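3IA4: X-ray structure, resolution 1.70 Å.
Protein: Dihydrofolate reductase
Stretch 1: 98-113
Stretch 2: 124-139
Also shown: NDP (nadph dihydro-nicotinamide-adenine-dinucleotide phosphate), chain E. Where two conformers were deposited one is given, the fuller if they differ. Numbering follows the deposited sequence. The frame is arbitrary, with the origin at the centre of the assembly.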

# COMPACT_ATOMS: atom_id res chain seq x y z
N GLY A 98 3.94 1.75 5.16
CA GLY A 98 2.81 1.38 6.01
C GLY A 98 2.15 2.67 6.50
O GLY A 98 2.11 3.66 5.78
N ALA A 99 1.62 2.64 7.73
CA ALA A 99 0.83 3.83 8.18
C ALA A 99 1.64 5.12 8.10
O ALA A 99 1.11 6.20 7.68
CB ALA A 99 0.39 3.61 9.62
N THR A 100 2.91 5.10 8.52
CA THR A 100 3.58 6.39 8.57
C THR A 100 3.74 6.97 7.17
O THR A 100 3.61 8.19 6.96
CB THR A 100 4.97 6.39 9.25
OG1 THR A 100 5.00 5.51 10.37
CG2 THR A 100 5.20 7.75 9.76
N ILE A 101 3.95 6.11 6.17
CA ILE A 101 4.13 6.60 4.82
C ILE A 101 2.83 7.07 4.22
O ILE A 101 2.73 8.11 3.55
CB ILE A 101 4.71 5.50 3.93
CG1 ILE A 101 6.04 4.99 4.57
CG2 ILE A 101 4.93 6.10 2.58
CD1 ILE A 101 7.06 6.03 4.92
N TYR A 102 1.80 6.30 4.47
CA TYR A 102 0.44 6.74 4.05
C TYR A 102 0.07 8.12 4.65
O TYR A 102 -0.51 8.97 3.98
CB TYR A 102 -0.66 5.74 4.50
CG TYR A 102 -0.62 4.37 3.85
CD1 TYR A 102 -0.40 4.20 2.50
CD2 TYR A 102 -0.84 3.26 4.65
CE1 TYR A 102 -0.41 2.96 1.93
CE2 TYR A 102 -0.87 1.96 4.10
CZ TYR A 102 -0.68 1.83 2.75
OH TYR A 102 -0.68 0.55 2.29
N ASN A 103 0.38 8.31 5.92
CA ASN A 103 0.12 9.59 6.64
C ASN A 103 0.87 10.71 5.93
O ASN A 103 0.34 11.79 5.69
CB ASN A 103 0.64 9.53 8.09
CG ASN A 103 -0.28 8.74 9.03
OD1 ASN A 103 -1.40 8.36 8.67
ND2 ASN A 103 0.19 8.49 10.24
N GLN A 104 2.14 10.46 5.62
CA GLN A 104 2.92 11.56 5.03
C GLN A 104 2.57 11.88 3.58
O GLN A 104 2.79 13.01 3.17
CB GLN A 104 4.38 11.25 5.10
CG GLN A 104 4.90 11.12 6.53
CD GLN A 104 6.30 10.56 6.54
OE1 GLN A 104 7.27 11.27 6.31
NE2 GLN A 104 6.42 9.30 6.87
N CYS A 105 2.00 10.91 2.83
CA CYS A 105 1.78 11.06 1.39
C CYS A 105 0.32 11.28 1.02
O CYS A 105 0.03 11.60 -0.09
CB CYS A 105 2.29 9.82 0.59
SG CYS A 105 4.08 9.63 0.79
N LEU A 106 -0.61 11.15 1.96
CA LEU A 106 -2.04 11.33 1.63
C LEU A 106 -2.40 12.65 0.97
O LEU A 106 -3.13 12.68 -0.04
CB LEU A 106 -2.94 11.08 2.89
CG LEU A 106 -4.44 11.23 2.58
CD1 LEU A 106 -5.01 10.12 1.67
CD2 LEU A 106 -5.21 11.30 3.88
N ALA A 107 -1.85 13.75 1.49
CA ALA A 107 -2.25 15.04 0.97
C ALA A 107 -1.80 15.19 -0.49
O ALA A 107 -2.39 15.98 -1.26
CB ALA A 107 -1.70 16.17 1.86
N ALA A 108 -0.83 14.37 -0.87
CA ALA A 108 -0.25 14.45 -2.21
C ALA A 108 -0.80 13.41 -3.18
O ALA A 108 -0.40 13.39 -4.38
CB ALA A 108 1.24 14.29 -2.09
N ALA A 109 -1.66 12.51 -2.68
CA ALA A 109 -2.06 11.37 -3.48
C ALA A 109 -3.10 11.77 -4.50
O ALA A 109 -4.07 12.50 -4.22
CB ALA A 109 -2.59 10.24 -2.59
N ASP A 110 -2.87 11.29 -5.70
CA ASP A 110 -3.84 11.48 -6.75
C ASP A 110 -4.91 10.36 -6.73
O ASP A 110 -6.05 10.61 -7.16
CB ASP A 110 -3.09 11.41 -8.10
CG ASP A 110 -2.11 12.57 -8.29
OD1 ASP A 110 -0.96 12.31 -8.67
OD2 ASP A 110 -2.49 13.76 -8.10
N ARG A 111 -4.52 9.12 -6.37
CA ARG A 111 -5.43 7.98 -6.37
C ARG A 111 -5.18 7.13 -5.12
O ARG A 111 -4.03 7.07 -4.65
CB ARG A 111 -5.17 7.07 -7.60
CG ARG A 111 -5.41 7.71 -8.95
CD ARG A 111 -4.99 6.68 -9.98
NE ARG A 111 -5.40 7.15 -11.30
CZ ARG A 111 -5.12 6.48 -12.41
NH1 ARG A 111 -4.35 5.40 -12.33
NH2 ARG A 111 -5.53 6.94 -13.59
N LEU A 112 -6.22 6.48 -4.63
CA LEU A 112 -6.12 5.44 -3.62
C LEU A 112 -6.67 4.17 -4.21
O LEU A 112 -7.78 4.15 -4.73
CB LEU A 112 -6.97 5.79 -2.39
CG LEU A 112 -6.56 7.11 -1.70
CD1 LEU A 112 -7.52 7.37 -0.52
CD2 LEU A 112 -5.07 7.19 -1.28
N TYR A 113 -5.90 3.10 -4.13
CA TYR A 113 -6.37 1.79 -4.53
C TYR A 113 -6.71 1.09 -3.23
O TYR A 113 -5.84 0.59 -2.53
CB TYR A 113 -5.24 0.99 -5.22
CG TYR A 113 -4.83 1.48 -6.61
CD1 TYR A 113 -4.80 0.57 -7.66
CD2 TYR A 113 -4.38 2.78 -6.85
CE1 TYR A 113 -4.37 0.93 -8.89
CE2 TYR A 113 -3.96 3.17 -8.15
CZ TYR A 113 -3.93 2.20 -9.14
OH TYR A 113 -3.56 2.56 -10.42
N ASP A 124 -2.92 -2.36 15.42
CA ASP A 124 -2.00 -1.39 16.01
C ASP A 124 -1.47 -0.38 14.97
O ASP A 124 -0.56 0.39 15.26
CB ASP A 124 -0.85 -2.08 16.79
CG ASP A 124 0.11 -2.83 15.90
OD1 ASP A 124 0.18 -2.62 14.65
OD2 ASP A 124 0.88 -3.64 16.48
N THR A 125 -2.04 -0.43 13.76
CA THR A 125 -1.74 0.54 12.69
C THR A 125 -3.02 0.73 11.87
O THR A 125 -3.78 -0.22 11.63
CB THR A 125 -0.61 0.08 11.74
OG1 THR A 125 -0.77 -1.28 11.47
CG2 THR A 125 0.74 0.23 12.48
N TRP A 126 -3.29 1.97 11.50
CA TRP A 126 -4.52 2.30 10.81
C TRP A 126 -4.20 3.12 9.59
O TRP A 126 -3.29 3.97 9.59
CB TRP A 126 -5.44 3.18 11.73
CG TRP A 126 -5.99 2.40 12.86
CD1 TRP A 126 -7.22 1.83 12.91
CD2 TRP A 126 -5.34 2.11 14.10
NE1 TRP A 126 -7.36 1.12 14.10
CE2 TRP A 126 -6.22 1.28 14.85
CE3 TRP A 126 -4.08 2.43 14.65
CZ2 TRP A 126 -5.88 0.76 16.11
CZ3 TRP A 126 -3.73 1.90 15.93
CH2 TRP A 126 -4.65 1.07 16.64
N PHE A 127 -4.99 2.94 8.55
CA PHE A 127 -4.90 3.86 7.35
C PHE A 127 -5.33 5.27 7.76
O PHE A 127 -6.15 5.48 8.66
CB PHE A 127 -5.89 3.33 6.26
CG PHE A 127 -5.59 3.88 4.89
CD1 PHE A 127 -6.40 4.87 4.31
CD2 PHE A 127 -4.45 3.43 4.22
CE1 PHE A 127 -6.07 5.40 3.02
CE2 PHE A 127 -4.12 3.93 2.96
CZ PHE A 127 -4.89 4.95 2.36
N PRO A 128 -4.81 6.31 7.09
CA PRO A 128 -5.25 7.66 7.44
C PRO A 128 -6.75 7.93 7.14
O PRO A 128 -7.39 7.19 6.42
CB PRO A 128 -4.42 8.54 6.45
CG PRO A 128 -3.52 7.68 5.73
CD PRO A 128 -3.66 6.28 6.16
N ASP A 129 -7.33 8.97 7.74
CA ASP A 129 -8.73 9.31 7.50
C ASP A 129 -8.88 10.02 6.11
O ASP A 129 -8.95 11.26 6.00
CB ASP A 129 -9.19 10.26 8.63
CG ASP A 129 -10.62 10.65 8.50
OD1 ASP A 129 -11.33 9.93 7.79
OD2 ASP A 129 -11.03 11.73 9.04
N TYR A 130 -8.81 9.24 5.05
CA TYR A 130 -8.88 9.80 3.72
C TYR A 130 -10.22 10.49 3.46
O TYR A 130 -10.34 11.36 2.58
CB TYR A 130 -8.62 8.68 2.67
CG TYR A 130 -9.67 7.61 2.64
CD1 TYR A 130 -9.63 6.52 3.56
CD2 TYR A 130 -10.72 7.65 1.72
CE1 TYR A 130 -10.61 5.52 3.55
CE2 TYR A 130 -11.71 6.64 1.70
CZ TYR A 130 -11.63 5.60 2.61
OH TYR A 130 -12.60 4.65 2.58
N GLU A 131 -11.22 10.15 4.27
CA GLU A 131 -12.55 10.69 4.03
C GLU A 131 -12.60 12.17 4.42
O GLU A 131 -13.58 12.85 4.14
CB GLU A 131 -13.61 9.86 4.78
CG GLU A 131 -13.43 8.33 4.60
CD GLU A 131 -12.63 7.57 5.78
OE1 GLU A 131 -11.43 7.91 6.17
OE2 GLU A 131 -13.22 6.54 6.30
N GLN A 132 -11.54 12.72 5.00
CA GLN A 132 -11.48 14.21 5.17
C GLN A 132 -11.34 14.98 3.85
O GLN A 132 -11.59 16.21 3.79
CB GLN A 132 -10.34 14.59 6.12
CG GLN A 132 -9.01 14.43 5.50
CD GLN A 132 -7.86 14.82 6.45
OE1 GLN A 132 -8.05 15.14 7.63
NE2 GLN A 132 -6.65 14.74 5.92
N TYR A 133 -10.97 14.25 2.80
CA TYR A 133 -10.93 14.79 1.42
C TYR A 133 -12.09 14.22 0.57
O TYR A 133 -12.85 13.35 1.00
CB TYR A 133 -9.60 14.41 0.77
CG TYR A 133 -8.39 14.93 1.50
CD1 TYR A 133 -7.32 14.11 1.75
CD2 TYR A 133 -8.32 16.25 1.91
CE1 TYR A 133 -6.17 14.55 2.38
CE2 TYR A 133 -7.16 16.72 2.56
CZ TYR A 133 -6.09 15.85 2.78
OH TYR A 133 -4.94 16.32 3.42
N ASN A 134 -12.25 14.80 -0.61
CA ASN A 134 -13.27 14.37 -1.57
C ASN A 134 -12.68 13.51 -2.69
O ASN A 134 -11.63 13.84 -3.18
CB ASN A 134 -13.95 15.60 -2.22
CG ASN A 134 -14.69 16.46 -1.20
OD1 ASN A 134 -15.37 15.94 -0.30
ND2 ASN A 134 -14.57 17.78 -1.35
N TRP A 135 -13.42 12.49 -3.14
CA TRP A 135 -12.90 11.43 -4.06
C TRP A 135 -14.00 11.07 -5.02
O TRP A 135 -15.20 11.21 -4.72
CB TRP A 135 -12.50 10.14 -3.30
CG TRP A 135 -11.50 10.41 -2.22
CD1 TRP A 135 -11.78 10.74 -0.88
CD2 TRP A 135 -10.07 10.45 -2.37
NE1 TRP A 135 -10.57 10.95 -0.21
CE2 TRP A 135 -9.53 10.78 -1.10
CE3 TRP A 135 -9.19 10.24 -3.45
CZ2 TRP A 135 -8.14 10.88 -0.90
CZ3 TRP A 135 -7.84 10.32 -3.26
CH2 TRP A 135 -7.31 10.66 -1.98
N GLN A 136 -13.62 10.55 -6.18
CA GLN A 136 -14.63 9.91 -6.99
C GLN A 136 -14.11 8.53 -7.35
O GLN A 136 -12.92 8.37 -7.61
CB GLN A 136 -14.91 10.70 -8.25
CG GLN A 136 -13.75 10.83 -9.16
CD GLN A 136 -14.18 11.50 -10.47
OE1 GLN A 136 -13.79 12.63 -10.76
NE2 GLN A 136 -15.00 10.80 -11.24
N GLU A 137 -14.99 7.56 -7.31
CA GLU A 137 -14.57 6.18 -7.61
C GLU A 137 -14.47 5.99 -9.12
O GLU A 137 -15.41 6.39 -9.84
CB GLU A 137 -15.55 5.21 -6.98
CG GLU A 137 -15.15 3.77 -7.16
CD GLU A 137 -16.15 2.84 -6.55
OE1 GLU A 137 -17.30 2.79 -7.07
OE2 GLU A 137 -15.80 2.15 -5.55
N ILE A 138 -13.35 5.46 -9.62
CA ILE A 138 -13.25 5.26 -11.06
C ILE A 138 -13.10 3.79 -11.49
O ILE A 138 -13.07 3.52 -12.71
CB ILE A 138 -12.09 6.00 -11.68
CG1 ILE A 138 -10.79 5.57 -11.02
CG2 ILE A 138 -12.29 7.51 -11.54
CD1 ILE A 138 -9.56 6.31 -11.60
N GLU A 139 -12.95 2.88 -10.52
CA GLU A 139 -12.89 1.42 -10.81
C GLU A 139 -13.35 0.69 -9.56
O GLU A 139 -13.18 1.19 -8.44
CB GLU A 139 -11.47 0.92 -11.13
CG GLU A 139 -10.91 1.51 -12.40
CD GLU A 139 -9.87 0.61 -13.03
OE1 GLU A 139 -9.63 0.76 -14.27
OE2 GLU A 139 -9.30 -0.25 -12.30
PA NDP E . 6.24 1.77 7.85
O1A NDP E . 5.55 3.02 7.39
O2A NDP E . 6.24 0.52 7.03
O5B NDP E . 7.81 2.05 8.24
C5B NDP E . 8.12 3.21 9.04
C4B NDP E . 9.64 3.32 9.02
O4B NDP E . 9.98 3.94 7.77
C3B NDP E . 10.13 4.38 10.03
O3B NDP E . 10.27 3.79 11.33
C2B NDP E . 11.43 4.88 9.43
O2B NDP E . 12.43 3.86 9.42
C1B NDP E . 10.99 4.96 7.98
N9A NDP E . 10.47 6.29 7.59
C8A NDP E . 9.20 6.71 7.74
N7A NDP E . 9.03 7.93 7.19
C5A NDP E . 10.23 8.29 6.66
C6A NDP E . 10.76 9.43 5.89
N6A NDP E . 10.01 10.53 5.59
N1A NDP E . 12.09 9.32 5.53
C2A NDP E . 12.88 8.29 5.77
N3A NDP E . 12.44 7.23 6.45
C4A NDP E . 11.15 7.20 6.90
O3 NDP E . 5.77 1.38 9.35
PN NDP E . 4.37 1.27 10.14
O1N NDP E . 3.71 2.60 10.14
O2N NDP E . 4.65 0.60 11.44
O5D NDP E . 3.48 0.36 9.20
C5D NDP E . 3.73 -1.04 9.16
C4D NDP E . 2.44 -1.80 9.42
O4D NDP E . 1.53 -1.64 8.27
C3D NDP E . 2.62 -3.31 9.60
O3D NDP E . 1.67 -3.78 10.58
C2D NDP E . 2.22 -3.89 8.24
O2D NDP E . 1.76 -5.27 8.30
C1D NDP E . 1.11 -2.96 7.87
N1N NDP E . 0.84 -2.84 6.44
C2N NDP E . -0.41 -3.06 6.03
C3N NDP E . -0.74 -2.86 4.71
C7N NDP E . -2.15 -3.13 4.28
O7N NDP E . -2.48 -2.81 3.16
N7N NDP E . -3.07 -3.60 5.13
C4N NDP E . 0.23 -2.40 3.63
C5N NDP E . 1.52 -2.14 4.25
C6N NDP E . 1.78 -2.40 5.58
P2B NDP E . 13.89 4.11 10.10
O1X NDP E . 14.67 2.99 9.57
O2X NDP E . 14.24 5.50 9.68
O3X NDP E . 13.62 4.12 11.58
O HOH W 1 -3.07 6.79 10.05

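No direct hydrogen bond joins the two stretches, although together they bury 749 Å² of surface; the polar link between them is a single water. This water donates to Asn 103 OD1 (2.7 Å) and to Trp 126 O (2.9 Å), tying the exposed side of the helix to the end of the short strand 125-126.

The backbones run in the same general order, from Ala 99 near Phe 127 (CA to CA 5.8 Å) to Arg 111 near Trp 135 (CA to CA 8.5 Å), and the spacing is wider at the later pairs, where Leu 106, Leu 112 and Trp 135 lie between the backbones. At the close end, Ala 99 CB sits 3.7 Å from Trp 126 O, its small methyl fitting against the backbone. One turn later, Tyr 102 CB packs 3.5 Å from Pro 128 CD, while the edge of the Phe 127 ring points toward the Tyr 102 face, with centroids 4.8 Å apart and planes at 57°. This arrangement sets ring hydrogens against the pi cloud.

Leu 106 (chi1 t, chi2 p) is the central apolar plug. Its CD2 reaches Pro 128 CB at 3.9 Å and Tyr 133 CE1 at 3.7 Å, and its CD1 lies 4.0 Å from Tyr 130 CB. Leu 112, from the following strand, enters the same cluster: its CD1 lies 3.6 Å from Tyr 130 CB and forms a CH-pi contact over the Trp 135 six-membered ring, 3.8 Å from the centroid. Within the second stretch, Trp 135 NE1 donates to Tyr 130 O (2.8 Å), which satisfies the indole N-H, while Leu 112 CD1 lies over a face of the ring.

The N-terminal end of the same helix also binds NADPH, the reductase's cofactor: Gly 98 N and Thr 100 N donate to NDP O1A (3.0 Å) and NDP O1N (3.1 Å), respectively.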